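Local coordinates for protein 11S globulin subunit beta (Cucurbita maxima, PDB 2E9Q) that stores nutrients in the seed as an 11S globulin, a cupin-family protein whose mature subunits, each an acidic and a basic chain, assemble into hexamers, at residues P84-V89 / I397-N402; V156-A161 / V346-R351; E294-F299 / R305-N310; S323-V328 / E445-S450. All coordinates share one frame; numbering follows the deposited sequence. Where two conformers were deposited one is given.

Contact 1 of 4, residues P84-V89 / I397-N402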
# COMPACT_ATOMS: atom_id res chain seq x y z
N PRO A 84 9.11 -4.73 -10.49
CA PRO A 84 9.82 -5.98 -10.18
C PRO A 84 9.44 -7.00 -11.26
O PRO A 84 8.33 -6.96 -11.81
CB PRO A 84 9.24 -6.39 -8.83
CG PRO A 84 8.58 -5.16 -8.30
CD PRO A 84 8.03 -4.50 -9.52
N LYS A 85 10.35 -7.93 -11.53
CA LYS A 85 10.11 -8.94 -12.54
C LYS A 85 10.53 -10.34 -12.14
O LYS A 85 11.45 -10.55 -11.34
CB LYS A 85 10.86 -8.61 -13.83
CG LYS A 85 10.40 -7.37 -14.57
CD LYS A 85 11.40 -7.03 -15.67
CE LYS A 85 10.97 -5.82 -16.48
NZ LYS A 85 11.86 -5.60 -17.65
N LEU A 86 9.83 -11.30 -12.72
CA LEU A 86 10.13 -12.70 -12.54
C LEU A 86 10.31 -13.10 -14.00
O LEU A 86 9.62 -12.58 -14.88
CB LEU A 86 8.95 -13.43 -11.92
CG LEU A 86 9.12 -13.94 -10.49
CD1 LEU A 86 10.11 -13.12 -9.69
CD2 LEU A 86 7.77 -13.96 -9.86
N ILE A 87 11.25 -13.99 -14.24
CA ILE A 87 11.54 -14.43 -15.60
C ILE A 87 11.67 -15.93 -15.62
O ILE A 87 12.57 -16.49 -15.00
CB ILE A 87 12.84 -13.82 -16.10
CG1 ILE A 87 12.70 -12.30 -16.18
CG2 ILE A 87 13.22 -14.42 -17.44
CD1 ILE A 87 13.92 -11.58 -16.71
N PHE A 88 10.75 -16.59 -16.32
CA PHE A 88 10.82 -18.03 -16.41
C PHE A 88 11.58 -18.40 -17.67
O PHE A 88 11.24 -17.93 -18.76
CB PHE A 88 9.42 -18.63 -16.46
CG PHE A 88 9.43 -20.13 -16.57
CD1 PHE A 88 9.80 -20.91 -15.48
CD2 PHE A 88 9.05 -20.76 -17.75
CE1 PHE A 88 9.80 -22.31 -15.56
CE2 PHE A 88 9.05 -22.14 -17.85
CZ PHE A 88 9.42 -22.92 -16.74
N VAL A 89 12.60 -19.24 -17.52
CA VAL A 89 13.43 -19.70 -18.64
C VAL A 89 12.71 -20.90 -19.23
O VAL A 89 12.82 -22.02 -18.73
CB VAL A 89 14.84 -20.11 -18.15
CG1 VAL A 89 15.66 -20.66 -19.31
CG2 VAL A 89 15.54 -18.90 -17.54
N ILE A 397 3.42 -22.01 -16.56
CA ILE A 397 4.07 -21.26 -15.50
C ILE A 397 3.06 -20.17 -15.13
O ILE A 397 2.65 -19.37 -15.98
CB ILE A 397 5.41 -20.63 -15.94
CG1 ILE A 397 6.03 -19.90 -14.77
CG2 ILE A 397 5.20 -19.67 -17.09
CD1 ILE A 397 6.34 -20.80 -13.60
N ALA A 398 2.66 -20.15 -13.87
CA ALA A 398 1.69 -19.18 -13.37
C ALA A 398 2.31 -18.19 -12.39
O ALA A 398 2.69 -18.57 -11.28
CB ALA A 398 0.54 -19.91 -12.70
N PHE A 399 2.39 -16.93 -12.78
CA PHE A 399 2.95 -15.90 -11.92
C PHE A 399 1.90 -15.37 -10.95
O PHE A 399 0.74 -15.15 -11.34
CB PHE A 399 3.52 -14.74 -12.75
CG PHE A 399 4.50 -15.18 -13.79
CD1 PHE A 399 4.07 -15.50 -15.08
CD2 PHE A 399 5.85 -15.30 -13.48
CE1 PHE A 399 4.99 -15.93 -16.05
CE2 PHE A 399 6.78 -15.72 -14.43
CZ PHE A 399 6.34 -16.04 -15.73
N LYS A 400 2.31 -15.17 -9.70
CA LYS A 400 1.44 -14.69 -8.64
C LYS A 400 1.83 -13.28 -8.22
O LYS A 400 3.02 -12.96 -8.14
CB LYS A 400 1.53 -15.61 -7.42
CG LYS A 400 1.39 -17.09 -7.75
CD LYS A 400 0.01 -17.45 -8.29
CE LYS A 400 -0.04 -18.93 -8.62
NZ LYS A 400 -1.37 -19.39 -9.08
N THR A 401 0.84 -12.44 -7.94
CA THR A 401 1.08 -11.07 -7.51
C THR A 401 1.14 -10.98 -5.99
O THR A 401 0.63 -10.03 -5.39
CB THR A 401 -0.04 -10.15 -8.00
OG1 THR A 401 -1.28 -10.65 -7.51
CG2 THR A 401 -0.07 -10.11 -9.53
N ASN A 402 1.75 -11.98 -5.36
CA ASN A 402 1.92 -12.01 -3.91
C ASN A 402 3.15 -12.89 -3.64
O ASN A 402 3.47 -13.76 -4.45
CB ASN A 402 0.69 -12.63 -3.24
CG ASN A 402 0.56 -12.23 -1.78
OD1 ASN A 402 0.00 -11.18 -1.45
ND2 ASN A 402 1.10 -13.06 -0.89
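Apolar packing between two buried strands joins the halves of the subunit here: Leu-86 and Phe-88 on strand 85-91 meet Ile-397 and Phe-399 on strand 393-400, close to the centre of the chain. The strands run antiparallel, at 171°, but their axes come no nearer than 9.3 Å. That is the spacing of two layers facing each other, and no hydrogen bond passes between them. Ile-397 lies over one face of the Phe-88 ring, nearer its CG end than its far tip. Its CB sits 4.2 Å from the ring centroid, 16° off the normal, while CG1 comes to 3.9 Å from Phe-88 CG. The two branches then part: CD1, at the end of the CG1 branch, lies over Phe-88 CD1, and CG2 lies over Phe-88 CD2, so the isoleucine straddles the root of the ring. This is the seam of a bicupin: strand 85-91 belongs to a sheet of the first cupin domain, strand 393-400 to a sheet of the second, and the two sheets pack against each other. Phe-399 has CG anti to its own carbonyl carbon (chi1 -54°), which carries the ring across to the first domain. There Phe-399 CD2 approaches Leu-86 CB at 3.9 Å and Phe-399 CZ approaches Phe-88 CB at 4.1 Å, both obliquely. CG1 of Ile-397 rests 4.0 Å above the plane of the Phe-399 ring, toward its rim, so the same branch touches both phenylalanines. Phe-160, from the strand next to 85-91, adds a ring nearly parallel to that of Phe-399.

Contact 2 of 4, residues V156-A161 / V346-R351; sequences VLIVFA and VMYATR
Val-346 opens the segment against Phe-160, its CG2 methyl 3.5 Å from CE2 of the ring and its CB 3.7 Å from the same carbon. The methyl meets the phenyl group obliquely, near the CE2 corner, and Met-65 of strand 63-70 also touches this valine. Two residues on, Tyr-348 again points across to strand 155-162. Ile-158 lies over one face of its ring, the two side chains crossing at about a right angle. Ile-158 CD1 is the leading atom, 3.7 Å from the ring centroid in a CH-pi contact and only 3.4 Å from Tyr-348 CZ, while Ile-158 CG2 covers the other end of the ring at 3.9 Å from Tyr-348 CG. In Ile-158 a chi1 of -50° puts CG2 anti to the backbone N and over the CG end, and a chi2 of -57° brings CD1 over CZ. The Tyr-348 hydroxyl is hydrogen-bonded to Arg-67. Thr-350, at a classic beta bulge with Arg-351 opposite Glu-395, places CG2 at the edge of the tyrosine ring. No hydrogen bond crosses between these two segments, one from each cupin domain, so cohesion comes from apolar and CH-pi contacts; the tyrosine hydroxyl is satisfied by an arginine of the first domain.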
# COMPACT_ATOMS: atom_id res chain seq x y z
N VAL A 156 14.53 -18.82 -24.76
CA VAL A 156 13.18 -18.27 -24.62
C VAL A 156 12.84 -17.90 -23.17
O VAL A 156 12.79 -18.77 -22.29
CB VAL A 156 12.10 -19.27 -25.16
CG1 VAL A 156 10.71 -18.64 -25.09
CG2 VAL A 156 12.43 -19.67 -26.60
N LEU A 157 12.61 -16.61 -22.94
CA LEU A 157 12.31 -16.07 -21.61
C LEU A 157 10.93 -15.44 -21.44
O LEU A 157 10.55 -14.51 -22.17
CB LEU A 157 13.35 -15.02 -21.26
CG LEU A 157 14.77 -15.48 -21.55
CD1 LEU A 157 15.72 -14.30 -21.52
CD2 LEU A 157 15.15 -16.54 -20.54
N ILE A 158 10.19 -15.94 -20.45
CA ILE A 158 8.87 -15.42 -20.15
C ILE A 158 9.00 -14.41 -19.00
O ILE A 158 9.18 -14.78 -17.84
CB ILE A 158 7.92 -16.55 -19.73
CG1 ILE A 158 7.99 -17.69 -20.76
CG2 ILE A 158 6.51 -16.01 -19.60
CD1 ILE A 158 7.66 -17.25 -22.20
N VAL A 159 8.90 -13.13 -19.34
CA VAL A 159 9.04 -12.04 -18.39
C VAL A 159 7.73 -11.48 -17.84
O VAL A 159 6.94 -10.89 -18.58
CB VAL A 159 9.79 -10.87 -19.02
CG1 VAL A 159 10.00 -9.76 -17.98
CG2 VAL A 159 11.11 -11.35 -19.61
N PHE A 160 7.51 -11.67 -16.54
CA PHE A 160 6.33 -11.17 -15.86
C PHE A 160 6.71 -9.95 -15.03
O PHE A 160 7.62 -9.99 -14.19
CB PHE A 160 5.75 -12.26 -14.97
CG PHE A 160 4.64 -11.80 -14.08
CD1 PHE A 160 4.88 -11.50 -12.75
CD2 PHE A 160 3.34 -11.69 -14.58
CE1 PHE A 160 3.83 -11.10 -11.90
CE2 PHE A 160 2.28 -11.30 -13.74
CZ PHE A 160 2.53 -11.01 -12.40
N ALA A 161 6.02 -8.84 -15.29
CA ALA A 161 6.26 -7.59 -14.59
C ALA A 161 4.97 -7.13 -13.96
O ALA A 161 3.90 -7.19 -14.57
CB ALA A 161 6.78 -6.54 -15.56
N VAL A 346 -1.39 -15.22 -13.10
CA VAL A 346 -1.16 -15.00 -14.52
C VAL A 346 -0.49 -16.21 -15.17
O VAL A 346 0.73 -16.39 -15.11
CB VAL A 346 -0.32 -13.72 -14.72
CG1 VAL A 346 -0.28 -13.33 -16.18
CG2 VAL A 346 -0.92 -12.59 -13.90
N MET A 347 -1.32 -17.04 -15.81
CA MET A 347 -0.85 -18.27 -16.45
C MET A 347 -0.38 -18.18 -17.90
O MET A 347 -1.12 -17.76 -18.78
CB MET A 347 -1.95 -19.33 -16.37
CG MET A 347 -1.61 -20.58 -17.15
SD MET A 347 -2.86 -21.85 -17.01
CE MET A 347 -2.68 -22.27 -15.38
N TYR A 348 0.86 -18.59 -18.12
CA TYR A 348 1.44 -18.64 -19.46
C TYR A 348 1.61 -20.13 -19.80
O TYR A 348 2.32 -20.86 -19.09
CB TYR A 348 2.80 -17.96 -19.51
CG TYR A 348 3.50 -18.15 -20.83
CD1 TYR A 348 3.26 -17.29 -21.90
CD2 TYR A 348 4.36 -19.23 -21.03
CE1 TYR A 348 3.86 -17.51 -23.14
CE2 TYR A 348 4.96 -19.45 -22.27
CZ TYR A 348 4.71 -18.59 -23.32
OH TYR A 348 5.31 -18.81 -24.54
N ALA A 349 0.97 -20.58 -20.87
CA ALA A 349 1.06 -21.98 -21.28
C ALA A 349 2.39 -22.27 -21.98
O ALA A 349 2.69 -21.66 -23.00
CB ALA A 349 -0.11 -22.33 -22.19
N THR A 350 3.18 -23.19 -21.43
CA THR A 350 4.47 -23.51 -22.03
C THR A 350 4.38 -24.67 -23.02
O THR A 350 5.26 -24.84 -23.85
CB THR A 350 5.53 -23.87 -20.97
OG1 THR A 350 5.03 -24.91 -20.13
CG2 THR A 350 5.85 -22.65 -20.11
N ARG A 351 3.33 -25.46 -22.92
CA ARG A 351 3.16 -26.58 -23.84
C ARG A 351 1.77 -27.17 -23.78
O ARG A 351 1.10 -27.12 -22.76
CB ARG A 351 4.17 -27.69 -23.52
CG ARG A 351 5.15 -27.99 -24.64
CD ARG A 351 5.69 -29.38 -24.45
NE ARG A 351 4.57 -30.29 -24.28
CZ ARG A 351 4.47 -31.19 -23.31
NH1 ARG A 351 3.40 -31.97 -23.24
NH2 ARG A 351 5.43 -31.29 -22.41

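Contact 3 of 4, residues E294-F299 / R305-N310; sequences ERADVF and RISTAN. Unlike the reference sequence in segment 294-299: Glu-294 (reference Val).
Val-298 and Ile-306 form an antiparallel hydrogen-bonded pair, followed by Phe-299 with Arg-305 as a non-hydrogen-bonded pair whose CA atoms are 4.5 Å apart. The firmer backbone bond is Ile-306 N to Val-298 O, 3.1 Å long and nearly straight at 170°; its return, Val-298 N to Ile-306 O, is weak at 3.4 Å, and its acceptor is less surely placed. Together they make the beta hairpin of strands 298-300 and 304-309 at one margin of a sheet in the second cupin domain. Strand 298-300 is an edge strand of that sheet within this chain, and strand 304-309 goes on to bond with strand 323-329. On one face of the hairpin Phe-299 and Arg-305 run alongside each other in the same direction. The arginine takes chi1 49°, with CG between the backbone N and the carbonyl carbon, and then runs extended along the ring. Its CB approaches Phe-299 CD1 at 3.7 Å and its CD approaches CE1 at the same distance, so methylene groups make most of this contact; the guanidinium plane is tilted 36° from the ring. NH2 of Arg-305 has a weak hydrogen bond to Tyr-330. Val-298 and Ile-306 share the other face, where the valine's CG1 is modelled too close to its partner for the detail to be trusted. Ile-306 also touches Arg-447 there, a residue assigned to a magnesium site. Before the strand begins, Ala-296 turns its methyl toward the hairpin partner, and CB lies 3.2 Å from Ser-307 OG and 3.9 Å from Arg-305 CB.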
# COMPACT_ATOMS: atom_id res chain seq x y z
N GLU A 294 13.76 -30.58 -10.37
CA GLU A 294 13.50 -30.49 -8.94
C GLU A 294 12.24 -31.23 -8.52
O GLU A 294 11.48 -31.72 -9.36
CB GLU A 294 13.43 -29.03 -8.50
CG GLU A 294 14.63 -28.21 -8.96
CD GLU A 294 15.96 -28.79 -8.48
OE1 GLU A 294 16.11 -29.00 -7.25
OE2 GLU A 294 16.85 -29.02 -9.32
N ARG A 295 12.04 -31.34 -7.22
CA ARG A 295 10.88 -32.03 -6.68
C ARG A 295 9.70 -31.06 -6.65
O ARG A 295 9.89 -29.86 -6.51
CB ARG A 295 11.19 -32.50 -5.26
CG ARG A 295 10.03 -33.12 -4.53
CD ARG A 295 10.35 -33.23 -3.04
NE ARG A 295 9.24 -33.81 -2.29
CZ ARG A 295 8.89 -35.09 -2.37
NH1 ARG A 295 9.56 -35.92 -3.16
NH2 ARG A 295 7.86 -35.54 -1.66
N ALA A 296 8.50 -31.60 -6.81
CA ALA A 296 7.30 -30.77 -6.78
C ALA A 296 6.54 -31.06 -5.49
O ALA A 296 6.31 -32.22 -5.17
CB ALA A 296 6.42 -31.09 -7.99
N ASP A 297 6.15 -30.02 -4.76
CA ASP A 297 5.41 -30.20 -3.52
C ASP A 297 4.07 -30.89 -3.74
O ASP A 297 3.62 -31.67 -2.90
CB ASP A 297 5.17 -28.87 -2.81
CG ASP A 297 6.22 -28.59 -1.74
OD1 ASP A 297 6.43 -29.46 -0.86
OD2 ASP A 297 6.84 -27.50 -1.78
N VAL A 298 3.43 -30.60 -4.86
CA VAL A 298 2.16 -31.25 -5.17
C VAL A 298 2.49 -32.20 -6.32
O VAL A 298 3.04 -31.78 -7.33
CB VAL A 298 1.08 -30.23 -5.57
CG1 VAL A 298 1.68 -29.14 -6.40
CG2 VAL A 298 -0.03 -30.92 -6.35
N PHE A 299 2.17 -33.47 -6.13
CA PHE A 299 2.51 -34.49 -7.12
C PHE A 299 1.45 -35.59 -7.20
O PHE A 299 1.03 -36.14 -6.19
CB PHE A 299 3.86 -35.11 -6.73
CG PHE A 299 4.52 -35.92 -7.82
CD1 PHE A 299 5.37 -35.32 -8.74
CD2 PHE A 299 4.33 -37.31 -7.89
CE1 PHE A 299 6.04 -36.08 -9.70
CE2 PHE A 299 4.99 -38.07 -8.85
CZ PHE A 299 5.85 -37.46 -9.76
N ARG A 305 1.86 -32.57 -11.92
CA ARG A 305 2.47 -31.92 -10.76
C ARG A 305 2.55 -30.41 -10.84
O ARG A 305 2.46 -29.82 -11.92
CB ARG A 305 3.87 -32.48 -10.59
CG ARG A 305 4.65 -32.46 -11.90
CD ARG A 305 6.05 -32.99 -11.76
NE ARG A 305 6.70 -33.09 -13.07
CZ ARG A 305 6.35 -33.94 -14.02
NH1 ARG A 305 7.01 -33.95 -15.18
NH2 ARG A 305 5.35 -34.80 -13.84
N ILE A 306 2.77 -29.79 -9.68
CA ILE A 306 2.92 -28.34 -9.58
C ILE A 306 4.06 -28.02 -8.62
O ILE A 306 4.08 -28.50 -7.49
CB ILE A 306 1.63 -27.68 -9.04
CG1 ILE A 306 0.47 -27.96 -10.01
CG2 ILE A 306 1.86 -26.20 -8.82
CD1 ILE A 306 -0.87 -27.44 -9.52
N SER A 307 5.02 -27.22 -9.09
CA SER A 307 6.17 -26.85 -8.28
C SER A 307 6.08 -25.38 -7.92
O SER A 307 5.89 -24.52 -8.79
CB SER A 307 7.45 -27.11 -9.07
OG SER A 307 7.50 -28.46 -9.43
N THR A 308 6.24 -25.09 -6.63
CA THR A 308 6.13 -23.73 -6.13
C THR A 308 7.42 -23.01 -5.77
O THR A 308 8.38 -23.61 -5.27
CB THR A 308 5.24 -23.68 -4.88
OG1 THR A 308 4.01 -24.37 -5.14
CG2 THR A 308 4.95 -22.24 -4.48
N ALA A 309 7.43 -21.72 -6.03
CA ALA A 309 8.55 -20.86 -5.70
C ALA A 309 7.93 -19.66 -4.99
O ALA A 309 7.34 -18.80 -5.63
CB ALA A 309 9.26 -20.42 -6.96
N ASN A 310 8.03 -19.64 -3.67
CA ASN A 310 7.49 -18.53 -2.89
C ASN A 310 8.59 -18.06 -1.94
O ASN A 310 9.71 -18.56 -1.99
CB ASN A 310 6.22 -18.94 -2.12
CG ASN A 310 6.42 -20.19 -1.27
OD1 ASN A 310 7.52 -20.45 -0.76
ND2 ASN A 310 5.35 -20.97 -1.11

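Contact 4 of 4, residues S323-V328 / E445-S450; sequences SAERGV and EMRVLS
Glu-325 and Arg-447 extend toward one another and meet in a single salt bridge, Arg-447 NH1 to Glu-325 OE1 at 3.1 Å. Two conformers were deposited for Arg-447; the bond is described for one of them and is less certain for that reason. The glutamate sets out with CG beside the backbone N and is extended beyond it, which brings the carboxylate well clear of strand 323-329. The arginine leaves with CG anti to the backbone N, stays extended through chi2, and bends at chi3 (-50°) to present NH1. The bond is uneven: OE1 lies almost in the guanidinium plane, at its edge, yet NH1 comes from above the carboxylate, 48° out of that plane. With the planes 45° apart, this is a one-nitrogen, one-oxygen contact and not a paired bidentate one. It spans the second cupin barrel, since strand 323-329 belongs to one sheet and strand 448-449, which follows Arg-447, to the other. Arg-447 and Lys-387 are both assigned to a magnesium site. Ile-306 and Thr-407 touch both partners of the bridge. OE2 of Glu-325 has a long, weak ion pair with Lys-400, and the positive charges around it may favour the ionised carboxylate. Within 445-450, the Glu-445 side chain folds back so that OE2 accepts Ser-450 N, but its carboxylate is modelled too close to the Ser-450 hydroxyl, so the detail is doubtful.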
# COMPACT_ATOMS: atom_id res chain seq x y z
N SER A 323 5.49 -14.42 -6.69
CA SER A 323 5.80 -15.84 -6.59
C SER A 323 5.29 -16.53 -7.85
O SER A 323 4.67 -15.89 -8.69
CB SER A 323 5.21 -16.46 -5.30
OG SER A 323 3.82 -16.25 -5.16
N ALA A 324 5.60 -17.82 -8.00
CA ALA A 324 5.20 -18.57 -9.18
C ALA A 324 4.97 -20.05 -8.92
O ALA A 324 5.51 -20.62 -7.96
CB ALA A 324 6.23 -18.41 -10.28
N GLU A 325 4.19 -20.66 -9.80
CA GLU A 325 3.86 -22.07 -9.74
C GLU A 325 4.05 -22.59 -11.17
O GLU A 325 3.58 -21.96 -12.13
CB GLU A 325 2.40 -22.29 -9.32
CG GLU A 325 2.09 -22.02 -7.84
CD GLU A 325 0.63 -22.32 -7.50
OE1 GLU A 325 0.30 -22.48 -6.31
OE2 GLU A 325 -0.19 -22.39 -8.43
N ARG A 326 4.74 -23.72 -11.30
CA ARG A 326 4.98 -24.32 -12.61
C ARG A 326 4.21 -25.63 -12.59
O ARG A 326 4.53 -26.54 -11.82
CB ARG A 326 6.48 -24.58 -12.81
CG ARG A 326 6.91 -24.82 -14.26
CD ARG A 326 6.62 -26.24 -14.73
NE ARG A 326 7.26 -26.51 -16.02
CZ ARG A 326 6.77 -26.13 -17.20
NH1 ARG A 326 7.43 -26.42 -18.32
NH2 ARG A 326 5.61 -25.49 -17.27
N GLY A 327 3.19 -25.72 -13.44
CA GLY A 327 2.37 -26.92 -13.47
C GLY A 327 2.57 -27.83 -14.65
O GLY A 327 3.01 -27.42 -15.72
N VAL A 328 2.24 -29.09 -14.44
CA VAL A 328 2.37 -30.08 -15.49
C VAL A 328 1.19 -31.03 -15.37
O VAL A 328 1.02 -31.68 -14.34
CB VAL A 328 3.69 -30.88 -15.37
CG1 VAL A 328 3.67 -32.07 -16.33
CG2 VAL A 328 4.87 -29.99 -15.69
N GLU A 445 -8.54 -37.65 -4.35
CA GLU A 445 -7.29 -37.04 -4.78
C GLU A 445 -7.15 -35.61 -4.26
O GLU A 445 -7.99 -35.14 -3.48
CB GLU A 445 -7.19 -37.09 -6.30
CG GLU A 445 -7.11 -38.52 -6.83
CD GLU A 445 -6.36 -38.62 -8.14
OE1 GLU A 445 -6.02 -39.75 -8.56
OE2 GLU A 445 -6.11 -37.57 -8.76
N MET A 446 -6.10 -34.91 -4.67
CA MET A 446 -5.89 -33.54 -4.19
C MET A 446 -6.05 -32.43 -5.23
O MET A 446 -7.07 -32.37 -5.92
CB MET A 446 -4.52 -33.43 -3.53
CG MET A 446 -4.45 -32.36 -2.45
SD MET A 446 -5.48 -32.79 -1.01
CE MET A 446 -7.09 -32.05 -1.45
N ARG A 447 -5.07 -31.55 -5.34
CA ARG A 447 -5.14 -30.44 -6.29
C ARG A 447 -5.18 -30.95 -7.72
O ARG A 447 -5.96 -30.46 -8.55
CB ARG A 447 -3.95 -29.49 -6.12
CG ARG A 447 -4.16 -28.17 -6.85
CD ARG A 447 -2.95 -27.25 -6.79
NE ARG A 447 -2.44 -27.09 -5.43
CZ ARG A 447 -1.63 -26.09 -5.06
NH1 ARG A 447 -1.26 -25.17 -5.94
NH2 ARG A 447 -1.19 -26.03 -3.81
N VAL A 448 -4.33 -31.92 -8.03
CA VAL A 448 -4.30 -32.49 -9.36
C VAL A 448 -5.11 -33.77 -9.36
O VAL A 448 -4.96 -34.62 -8.48
CB VAL A 448 -2.86 -32.79 -9.81
CG1 VAL A 448 -2.88 -33.44 -11.18
CG2 VAL A 448 -2.06 -31.50 -9.85
N LEU A 449 -5.99 -33.89 -10.35
CA LEU A 449 -6.85 -35.06 -10.47
C LEU A 449 -6.41 -35.94 -11.62
O LEU A 449 -6.25 -35.48 -12.76
CB LEU A 449 -8.29 -34.63 -10.70
CG LEU A 449 -9.11 -34.25 -9.47
CD1 LEU A 449 -8.34 -33.30 -8.59
CD2 LEU A 449 -10.41 -33.62 -9.92
N SER A 450 -6.21 -37.22 -11.33
CA SER A 450 -5.79 -38.18 -12.35
C SER A 450 -6.95 -38.41 -13.31
O SER A 450 -8.11 -38.38 -12.91
CB SER A 450 -5.37 -39.50 -11.69
OG SER A 450 -6.35 -39.95 -10.78

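From the N terminus, strand 85-91 and then strand 155-162, neighbours in one sheet of the first cupin domain, open contacts 1 and 2. The chain enters the second domain and closes the short hairpin of contact 3, which is nested inside both open loops. Contact 4 opens next, on strand 323-329, beside that hairpin. Strand 345-350 then closes contact 2, and strand 393-400 closes contact 1 around it. Only at 445-450 does contact 4 close, so it crosses both. Contacts 1 and 2 hold the two domains face to face, contact 3 finishes a sheet margin, and contact 4 ties the two sheets of the second barrel.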